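Local structure of glycerol Dehydrogenase (Unidentified, 5XN8) at residues 77-91 / 103-116. The protein probably catalyses the NAD-dependent, metal-assisted oxidation of glycerol to dihydroxyacetone, and the reverse reduction. Sequence-based numbering, arbitrary orientation.
Sequences IAILKQHGCRGVVGV and IGYYQKLPVVVIPT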
ATOM      1  N   ILE A  77     -27.810  27.972 -48.135  1.00 35.15           N
ATOM      2  CA  ILE A  77     -27.187  27.347 -49.310  1.00 35.92           C
ATOM      3  C   ILE A  77     -27.378  28.200 -50.560  1.00 37.38           C
ATOM      4  O   ILE A  77     -26.417  28.439 -51.292  1.00 37.36           O
ATOM      5  CB  ILE A  77     -27.709  25.901 -49.537  1.00 36.32           C
ATOM      6  CG1 ILE A  77     -27.079  24.964 -48.496  1.00 35.36           C
ATOM      7  CG2 ILE A  77     -27.367  25.392 -50.937  1.00 37.32           C
ATOM      8  CD1 ILE A  77     -27.779  23.632 -48.341  1.00 35.40           C
ATOM      9  N   ALA A  78     -28.612  28.661 -50.789  1.00 38.48           N
ATOM     10  CA  ALA A  78     -28.934  29.517 -51.936  1.00 38.78           C
ATOM     11  C   ALA A  78     -28.077  30.780 -51.980  1.00 39.07           C
ATOM     12  O   ALA A  78     -27.635  31.179 -53.052  1.00 41.25           O
ATOM     13  CB  ALA A  78     -30.415  29.883 -51.933  1.00 39.80           C
ATOM     14  N   ILE A  79     -27.829  31.390 -50.823  1.00 38.27           N
ATOM     15  CA  ILE A  79     -26.962  32.579 -50.736  1.00 37.82           C
ATOM     16  C   ILE A  79     -25.497  32.184 -50.934  1.00 36.77           C
ATOM     17  O   ILE A  79     -24.740  32.911 -51.576  1.00 36.62           O
ATOM     18  CB  ILE A  79     -27.112  33.348 -49.392  1.00 37.28           C
ATOM     19  CG1 ILE A  79     -28.566  33.768 -49.139  1.00 37.85           C
ATOM     20  CG2 ILE A  79     -26.234  34.597 -49.401  1.00 37.13           C
ATOM     21  CD1 ILE A  79     -28.844  34.257 -47.727  1.00 37.49           C
ATOM     22  N   LEU A  80     -25.098  31.044 -50.371  1.00 36.44           N
ATOM     23  CA  LEU A  80     -23.738  30.518 -50.555  1.00 36.04           C
ATOM     24  C   LEU A  80     -23.413  30.341 -52.040  1.00 36.82           C
ATOM     25  O   LEU A  80     -22.365  30.797 -52.494  1.00 36.24           O
ATOM     26  CB  LEU A  80     -23.542  29.204 -49.784  1.00 35.08           C
ATOM     27  CG  LEU A  80     -22.226  28.427 -50.010  1.00 34.96           C
ATOM     28  CD1 LEU A  80     -21.742  27.768 -48.729  1.00 33.89           C
ATOM     29  CD2 LEU A  80     -22.355  27.378 -51.113  1.00 35.29           C
ATOM     30  N   LYS A  81     -24.325  29.690 -52.773  1.00 37.85           N
ATOM     31  CA  LYS A  81     -24.191  29.484 -54.230  1.00 38.79           C
ATOM     32  C   LYS A  81     -24.008  30.787 -55.013  1.00 39.83           C
ATOM     33  O   LYS A  81     -23.203  30.855 -55.940  1.00 40.62           O
ATOM     34  CB  LYS A  81     -25.422  28.751 -54.798  1.00 39.31           C
ATOM     35  CG  LYS A  81     -25.593  27.305 -54.383  1.00 39.37           C
ATOM     36  CD  LYS A  81     -24.486  26.362 -54.811  1.00 39.41           C
ATOM     37  CE  LYS A  81     -24.442  26.100 -56.310  1.00 40.45           C
ATOM     38  NZ  LYS A  81     -23.538  24.958 -56.608  1.00 40.52           N
ATOM     39  N   GLN A  82     -24.763  31.800 -54.632  1.00 40.42           N
ATOM     40  CA  GLN A  82     -24.728  33.124 -55.278  1.00 41.00           C
ATOM     41  C   GLN A  82     -23.352  33.786 -55.146  1.00 40.44           C
ATOM     42  O   GLN A  82     -22.901  34.436 -56.083  1.00 41.83           O
ATOM     43  CB  GLN A  82     -25.826  34.062 -54.676  1.00 41.35           C
ATOM     44  CG  GLN A  82     -27.072  34.503 -55.504  1.00 42.64           C
ATOM     45  CD  GLN A  82     -28.388  33.924 -55.026  1.00 43.23           C
ATOM     46  OE1 GLN A  82     -28.431  32.746 -54.739  1.00 43.91           O
ATOM     47  NE2 GLN A  82     -29.454  34.731 -54.967  1.00 42.66           N
ATOM     48  N   HIS A  83     -22.702  33.618 -53.992  1.00 38.87           N
ATOM     49  CA  HIS A  83     -21.353  34.151 -53.755  1.00 38.84           C
ATOM     50  C   HIS A  83     -20.203  33.221 -54.186  1.00 38.63           C
ATOM     51  O   HIS A  83     -19.071  33.680 -54.339  1.00 38.17           O
ATOM     52  CB  HIS A  83     -21.195  34.551 -52.280  1.00 38.03           C
ATOM     53  CG  HIS A  83     -21.770  35.896 -51.967  1.00 38.12           C
ATOM     54  ND1 HIS A  83     -21.021  37.046 -52.085  1.00 38.47           N
ATOM     55  CD2 HIS A  83     -22.989  36.287 -51.528  1.00 38.81           C
ATOM     56  CE1 HIS A  83     -21.760  38.090 -51.767  1.00 38.68           C
ATOM     57  NE2 HIS A  83     -22.960  37.657 -51.428  1.00 39.12           N
ATOM     58  N   GLY A  84     -20.481  31.932 -54.346  1.00 39.27           N
ATOM     59  CA  GLY A  84     -19.481  30.960 -54.828  1.00 39.45           C
ATOM     60  C   GLY A  84     -18.381  30.642 -53.832  1.00 38.94           C
ATOM     61  O   GLY A  84     -17.238  30.393 -54.221  1.00 38.42           O
ATOM     62  N   CYS A  85     -18.730  30.644 -52.543  1.00 38.75           N
ATOM     63  CA  CYS A  85     -17.766  30.452 -51.463  1.00 38.04           C
ATOM     64  C   CYS A  85     -17.367  28.980 -51.361  1.00 37.84           C
ATOM     65  O   CYS A  85     -18.213  28.092 -51.506  1.00 37.67           O
ATOM     66  CB  CYS A  85     -18.336  30.948 -50.130  1.00 37.17           C
ATOM     67  SG  CYS A  85     -18.482  32.751 -49.982  1.00 37.05           S
ATOM     68  N   ARG A  86     -16.081  28.741 -51.106  1.00 37.69           N
ATOM     69  CA  ARG A  86     -15.491  27.400 -51.192  1.00 38.58           C
ATOM     70  C   ARG A  86     -15.429  26.641 -49.856  1.00 36.67           C
ATOM     71  O   ARG A  86     -15.071  25.469 -49.837  1.00 36.59           O
ATOM     72  CB  ARG A  86     -14.096  27.483 -51.832  1.00 39.68           C
ATOM     73  CG  ARG A  86     -14.110  27.724 -53.337  1.00 42.14           C
ATOM     74  CD  ARG A  86     -14.382  26.440 -54.111  1.00 44.83           C
ATOM     75  NE  ARG A  86     -15.805  26.167 -54.338  1.00 47.57           N
ATOM     76  CZ  ARG A  86     -16.365  24.955 -54.454  1.00 49.36           C
ATOM     77  NH1 ARG A  86     -15.646  23.829 -54.372  1.00 49.61           N
ATOM     78  NH2 ARG A  86     -17.682  24.867 -54.645  1.00 49.60           N
ATOM     79  N   GLY A  87     -15.767  27.308 -48.754  1.00 35.78           N
ATOM     80  CA  GLY A  87     -15.892  26.657 -47.455  1.00 34.82           C
ATOM     81  C   GLY A  87     -17.005  27.257 -46.621  1.00 34.71           C
ATOM     82  O   GLY A  87     -17.631  28.232 -47.027  1.00 35.55           O
ATOM     83  N   VAL A  88     -17.245  26.660 -45.454  1.00 34.18           N
ATOM     84  CA  VAL A  88     -18.269  27.115 -44.509  1.00 32.66           C
ATOM     85  C   VAL A  88     -17.660  27.265 -43.115  1.00 32.04           C
ATOM     86  O   VAL A  88     -16.999  26.352 -42.635  1.00 33.33           O
ATOM     87  CB  VAL A  88     -19.439  26.116 -44.393  1.00 32.35           C
ATOM     88  CG1 VAL A  88     -20.673  26.808 -43.801  1.00 32.44           C
ATOM     89  CG2 VAL A  88     -19.777  25.500 -45.738  1.00 32.73           C
ATOM     90  N   VAL A  89     -17.885  28.416 -42.482  1.00 32.24           N
ATOM     91  CA  VAL A  89     -17.568  28.637 -41.071  1.00 31.77           C
ATOM     92  C   VAL A  89     -18.866  28.868 -40.302  1.00 31.35           C
ATOM     93  O   VAL A  89     -19.691  29.675 -40.707  1.00 32.85           O
ATOM     94  CB  VAL A  89     -16.641  29.863 -40.860  1.00 32.27           C
ATOM     95  CG1 VAL A  89     -16.339  30.078 -39.378  1.00 31.39           C
ATOM     96  CG2 VAL A  89     -15.354  29.713 -41.665  1.00 32.08           C
ATOM     97  N   GLY A  90     -19.043  28.142 -39.202  1.00 31.40           N
ATOM     98  CA  GLY A  90     -20.106  28.400 -38.235  1.00 30.65           C
ATOM     99  C   GLY A  90     -19.476  28.954 -36.965  1.00 30.73           C
ATOM    100  O   GLY A  90     -18.477  28.414 -36.489  1.00 31.32           O
ATOM    101  N   VAL A  91     -20.045  30.038 -36.436  1.00 30.04           N
ATOM    102  CA  VAL A  91     -19.618  30.638 -35.164  1.00 28.99           C
ATOM    103  C   VAL A  91     -20.844  30.705 -34.251  1.00 28.81           C
ATOM    104  O   VAL A  91     -21.899  31.154 -34.688  1.00 27.57           O
ATOM    105  CB  VAL A  91     -19.050  32.067 -35.371  1.00 29.06           C
ATOM    106  CG1 VAL A  91     -18.266  32.525 -34.152  1.00 29.20           C
ATOM    107  CG2 VAL A  91     -18.161  32.124 -36.603  1.00 29.82           C
ATOM    108  N   ILE A 103     -24.728  22.394 -44.379  1.00 31.49           N
ATOM    109  CA  ILE A 103     -24.359  23.160 -45.580  1.00 31.57           C
ATOM    110  C   ILE A 103     -23.100  22.574 -46.227  1.00 31.51           C
ATOM    111  O   ILE A 103     -23.052  22.405 -47.447  1.00 32.98           O
ATOM    112  CB  ILE A 103     -24.139  24.660 -45.262  1.00 31.25           C
ATOM    113  CG1 ILE A 103     -25.458  25.331 -44.850  1.00 31.38           C
ATOM    114  CG2 ILE A 103     -23.569  25.414 -46.463  1.00 31.47           C
ATOM    115  CD1 ILE A 103     -25.272  26.568 -43.998  1.00 31.36           C
ATOM    116  N   GLY A 104     -22.093  22.266 -45.409  1.00 30.75           N
ATOM    117  CA  GLY A 104     -20.847  21.661 -45.889  1.00 30.45           C
ATOM    118  C   GLY A 104     -21.054  20.294 -46.505  1.00 30.80           C
ATOM    119  O   GLY A 104     -20.465  19.981 -47.549  1.00 31.17           O
ATOM    120  N   TYR A 105     -21.904  19.491 -45.868  1.00 31.03           N
ATOM    121  CA  TYR A 105     -22.262  18.172 -46.381  1.00 31.63           C
ATOM    122  C   TYR A 105     -22.954  18.243 -47.743  1.00 32.95           C
ATOM    123  O   TYR A 105     -22.474  17.651 -48.714  1.00 34.18           O
ATOM    124  CB  TYR A 105     -23.157  17.409 -45.385  1.00 31.60           C
ATOM    125  CG  TYR A 105     -23.728  16.152 -45.994  1.00 31.98           C
ATOM    126  CD1 TYR A 105     -22.892  15.106 -46.386  1.00 31.82           C
ATOM    127  CD2 TYR A 105     -25.095  16.024 -46.233  1.00 32.42           C
ATOM    128  CE1 TYR A 105     -23.405  13.963 -46.986  1.00 32.45           C
ATOM    129  CE2 TYR A 105     -25.619  14.890 -46.835  1.00 33.04           C
ATOM    130  CZ  TYR A 105     -24.769  13.863 -47.203  1.00 33.49           C
ATOM    131  OH  TYR A 105     -25.279  12.732 -47.799  1.00 35.16           O
ATOM    132  N   TYR A 106     -24.070  18.965 -47.818  1.00 33.01           N
ATOM    133  CA  TYR A 106     -24.857  19.029 -49.060  1.00 34.30           C
ATOM    134  C   TYR A 106     -24.124  19.703 -50.231  1.00 34.73           C
ATOM    135  O   TYR A 106     -24.379  19.366 -51.387  1.00 35.03           O
ATOM    136  CB  TYR A 106     -26.224  19.687 -48.819  1.00 34.91           C
ATOM    137  CG  TYR A 106     -27.153  18.843 -47.965  1.00 35.37           C
ATOM    138  CD1 TYR A 106     -27.621  17.611 -48.420  1.00 36.11           C
ATOM    139  CD2 TYR A 106     -27.571  19.278 -46.703  1.00 35.12           C
ATOM    140  CE1 TYR A 106     -28.464  16.827 -47.637  1.00 36.39           C
ATOM    141  CE2 TYR A 106     -28.400  18.501 -45.912  1.00 35.54           C
ATOM    142  CZ  TYR A 106     -28.852  17.277 -46.379  1.00 36.34           C
ATOM    143  OH  TYR A 106     -29.696  16.512 -45.599  1.00 36.70           O
ATOM    144  N   GLN A 107     -23.216  20.633 -49.934  1.00 34.32           N
ATOM    145  CA  GLN A 107     -22.410  21.311 -50.963  1.00 34.43           C
ATOM    146  C   GLN A 107     -21.028  20.692 -51.192  1.00 35.17           C
ATOM    147  O   GLN A 107     -20.294  21.161 -52.056  1.00 37.33           O
ATOM    148  CB  GLN A 107     -22.257  22.794 -50.610  1.00 33.67           C
ATOM    149  CG  GLN A 107     -23.567  23.576 -50.629  1.00 33.36           C
ATOM    150  CD  GLN A 107     -24.209  23.593 -52.000  1.00 33.40           C
ATOM    151  OE1 GLN A 107     -25.302  23.068 -52.197  1.00 33.33           O
ATOM    152  NE2 GLN A 107     -23.511  24.171 -52.967  1.00 33.07           N
ATOM    153  N   LYS A 108     -20.687  19.646 -50.437  1.00 35.00           N
ATOM    154  CA  LYS A 108     -19.363  19.007 -50.500  1.00 35.33           C
ATOM    155  C   LYS A 108     -18.246  20.027 -50.275  1.00 34.35           C
ATOM    156  O   LYS A 108     -17.334  20.156 -51.093  1.00 34.26           O
ATOM    157  CB  LYS A 108     -19.175  18.259 -51.829  1.00 36.02           C
ATOM    158  CG  LYS A 108     -20.272  17.255 -52.134  1.00 36.92           C
ATOM    159  CD  LYS A 108     -19.925  16.431 -53.370  1.00 37.63           C
ATOM    160  CE  LYS A 108     -21.083  15.531 -53.777  1.00 38.30           C
ATOM    161  NZ  LYS A 108     -22.290  16.308 -54.169  1.00 38.69           N
ATOM    162  N   LEU A 109     -18.353  20.755 -49.160  1.00 33.70           N
ATOM    163  CA  LEU A 109     -17.386  21.798 -48.792  1.00 32.76           C
ATOM    164  C   LEU A 109     -16.776  21.512 -47.418  1.00 31.69           C
ATOM    165  O   LEU A 109     -17.414  20.872 -46.570  1.00 30.44           O
ATOM    166  CB  LEU A 109     -18.059  23.179 -48.771  1.00 32.93           C
ATOM    167  CG  LEU A 109     -18.765  23.663 -50.046  1.00 33.67           C
ATOM    168  CD1 LEU A 109     -19.583  24.900 -49.738  1.00 33.45           C
ATOM    169  CD2 LEU A 109     -17.801  23.944 -51.196  1.00 33.72           C
ATOM    170  N   PRO A 110     -15.538  21.997 -47.187  1.00 31.65           N
ATOM    171  CA  PRO A 110     -14.940  21.890 -45.856  1.00 31.12           C
ATOM    172  C   PRO A 110     -15.659  22.768 -44.829  1.00 30.67           C
ATOM    173  O   PRO A 110     -16.207  23.822 -45.180  1.00 30.82           O
ATOM    174  CB  PRO A 110     -13.504  22.367 -46.079  1.00 31.00           C
ATOM    175  CG  PRO A 110     -13.601  23.290 -47.245  1.00 31.44           C
ATOM    176  CD  PRO A 110     -14.634  22.676 -48.133  1.00 31.67           C
ATOM    177  N   VAL A 111     -15.641  22.321 -43.574  1.00 29.99           N
ATOM    178  CA  VAL A 111     -16.401  22.926 -42.495  1.00 29.86           C
ATOM    179  C   VAL A 111     -15.451  23.324 -41.368  1.00 29.67           C
ATOM    180  O   VAL A 111     -14.591  22.543 -40.972  1.00 28.46           O
ATOM    181  CB  VAL A 111     -17.444  21.936 -41.928  1.00 30.10           C
ATOM    182  CG1 VAL A 111     -18.181  22.536 -40.729  1.00 29.76           C
ATOM    183  CG2 VAL A 111     -18.417  21.504 -43.012  1.00 30.00           C
ATOM    184  N   VAL A 112     -15.629  24.542 -40.863  1.00 29.58           N
ATOM    185  CA  VAL A 112     -14.965  25.006 -39.655  1.00 29.29           C
ATOM    186  C   VAL A 112     -16.063  25.330 -38.652  1.00 29.05           C
ATOM    187  O   VAL A 112     -17.014  26.037 -38.990  1.00 31.07           O
ATOM    188  CB  VAL A 112     -14.136  26.283 -39.919  1.00 29.50           C
ATOM    189  CG1 VAL A 112     -13.430  26.744 -38.647  1.00 28.92           C
ATOM    190  CG2 VAL A 112     -13.146  26.054 -41.048  1.00 29.86           C
ATOM    191  N   VAL A 113     -15.937  24.819 -37.430  1.00 27.89           N
ATOM    192  CA  VAL A 113     -16.882  25.140 -36.353  1.00 27.28           C
ATOM    193  C   VAL A 113     -16.131  25.871 -35.247  1.00 26.48           C
ATOM    194  O   VAL A 113     -15.053  25.448 -34.838  1.00 26.46           O
ATOM    195  CB  VAL A 113     -17.637  23.901 -35.809  1.00 27.58           C
ATOM    196  CG1 VAL A 113     -18.663  23.417 -36.829  1.00 28.46           C
ATOM    197  CG2 VAL A 113     -16.706  22.765 -35.420  1.00 27.02           C
ATOM    198  N   ILE A 114     -16.704  26.979 -34.783  1.00 26.28           N
ATOM    199  CA  ILE A 114     -16.083  27.827 -33.771  1.00 25.65           C
ATOM    200  C   ILE A 114     -17.077  28.026 -32.621  1.00 24.91           C
ATOM    201  O   ILE A 114     -17.755  29.047 -32.566  1.00 24.75           O
ATOM    202  CB  ILE A 114     -15.633  29.194 -34.362  1.00 25.74           C
ATOM    203  CG1 ILE A 114     -14.859  28.988 -35.670  1.00 26.03           C
ATOM    204  CG2 ILE A 114     -14.784  29.967 -33.354  1.00 25.42           C
ATOM    205  CD1 ILE A 114     -14.222  30.248 -36.228  1.00 26.24           C
ATOM    206  N   PRO A 115     -17.165  27.042 -31.700  1.00 24.38           N
ATOM    207  CA  PRO A 115     -18.018  27.208 -30.528  1.00 24.53           C
ATOM    208  C   PRO A 115     -17.559  28.355 -29.631  1.00 24.59           C
ATOM    209  O   PRO A 115     -16.397  28.400 -29.232  1.00 24.99           O
ATOM    210  CB  PRO A 115     -17.877  25.866 -29.788  1.00 24.44           C
ATOM    211  CG  PRO A 115     -17.389  24.900 -30.801  1.00 23.71           C
ATOM    212  CD  PRO A 115     -16.549  25.700 -31.734  1.00 23.99           C
ATOM    213  N   THR A 116     -18.468  29.278 -29.350  1.00 25.16           N
ATOM    214  CA  THR A 116     -18.240  30.362 -28.400  1.00 25.43           C
ATOM    215  C   THR A 116     -18.614  29.966 -26.954  1.00 26.59           C
ATOM    216  O   THR A 116     -18.392  30.741 -26.020  1.00 25.41           O
ATOM    217  CB  THR A 116     -19.051  31.602 -28.813  1.00 25.70           C
ATOM    218  OG1 THR A 116     -20.442  31.261 -28.886  1.00 24.86           O
ATOM    219  CG2 THR A 116     -18.585  32.103 -30.170  1.00 25.47           C
TER
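Val112 is bonded through its N to Val88 O (2.9 Å) and through its O to Gly90 N, on either side of its bridge partner Val89, in a parallel ladder that joins strand 87-91 to strand 111-115. The Gly90 N bond is nearly straight at 169°. Two more backbone bonds complete the ladder: Val88 N to Pro110 O, and Ile114 N to Gly90 O, more bent at 142°. CA-H...O contacts, such as Val89 CA to Val112 O at 3.4 Å, fill in between.

Apolar packing divides between the two faces of the sheet. On one, Val89 CG1 meets Ile114 CD1 at 3.8 Å and Val91 CG1 meets Thr116 CG2. On the other, Ile103 CG2 rests against both Leu80 CD1 (3.7 Å) and Val88 CG2, the three methyls forming one cluster; chi1 of -67° sets Ile103 CG1 beside the backbone N and turns CG2 anti to it, toward Leu80 and Val88. Ile77 slides past Ile103 in the opposite direction. Leu80 and Leu109 reach for each other tip to tip, CD1 to CD1 at 3.7 Å. The other Leu109 methyl, CD2, lies over a face of the Arg86 guanidinium, offset toward its rim, 3.6 Å from NH2.

A Schellman motif at Lys108 closes helix 94-107. Just before it, the bent Gln107 side chain crosses to helix 70-83, its amide lying against aliphatic carbons: OE1 is 3.4 Å from Ile77 CG2, and NE2 sits beside the Lys81 chain.

The unit is a beta-alpha-beta crossover of the parallel sheet in the dinucleotide-binding domain. The four bonds fix the register while apolar side chains pack on both faces, and the chain leaving strand 111-115 leads to Thr116, probably an NAD(+) ligand as in a close relative.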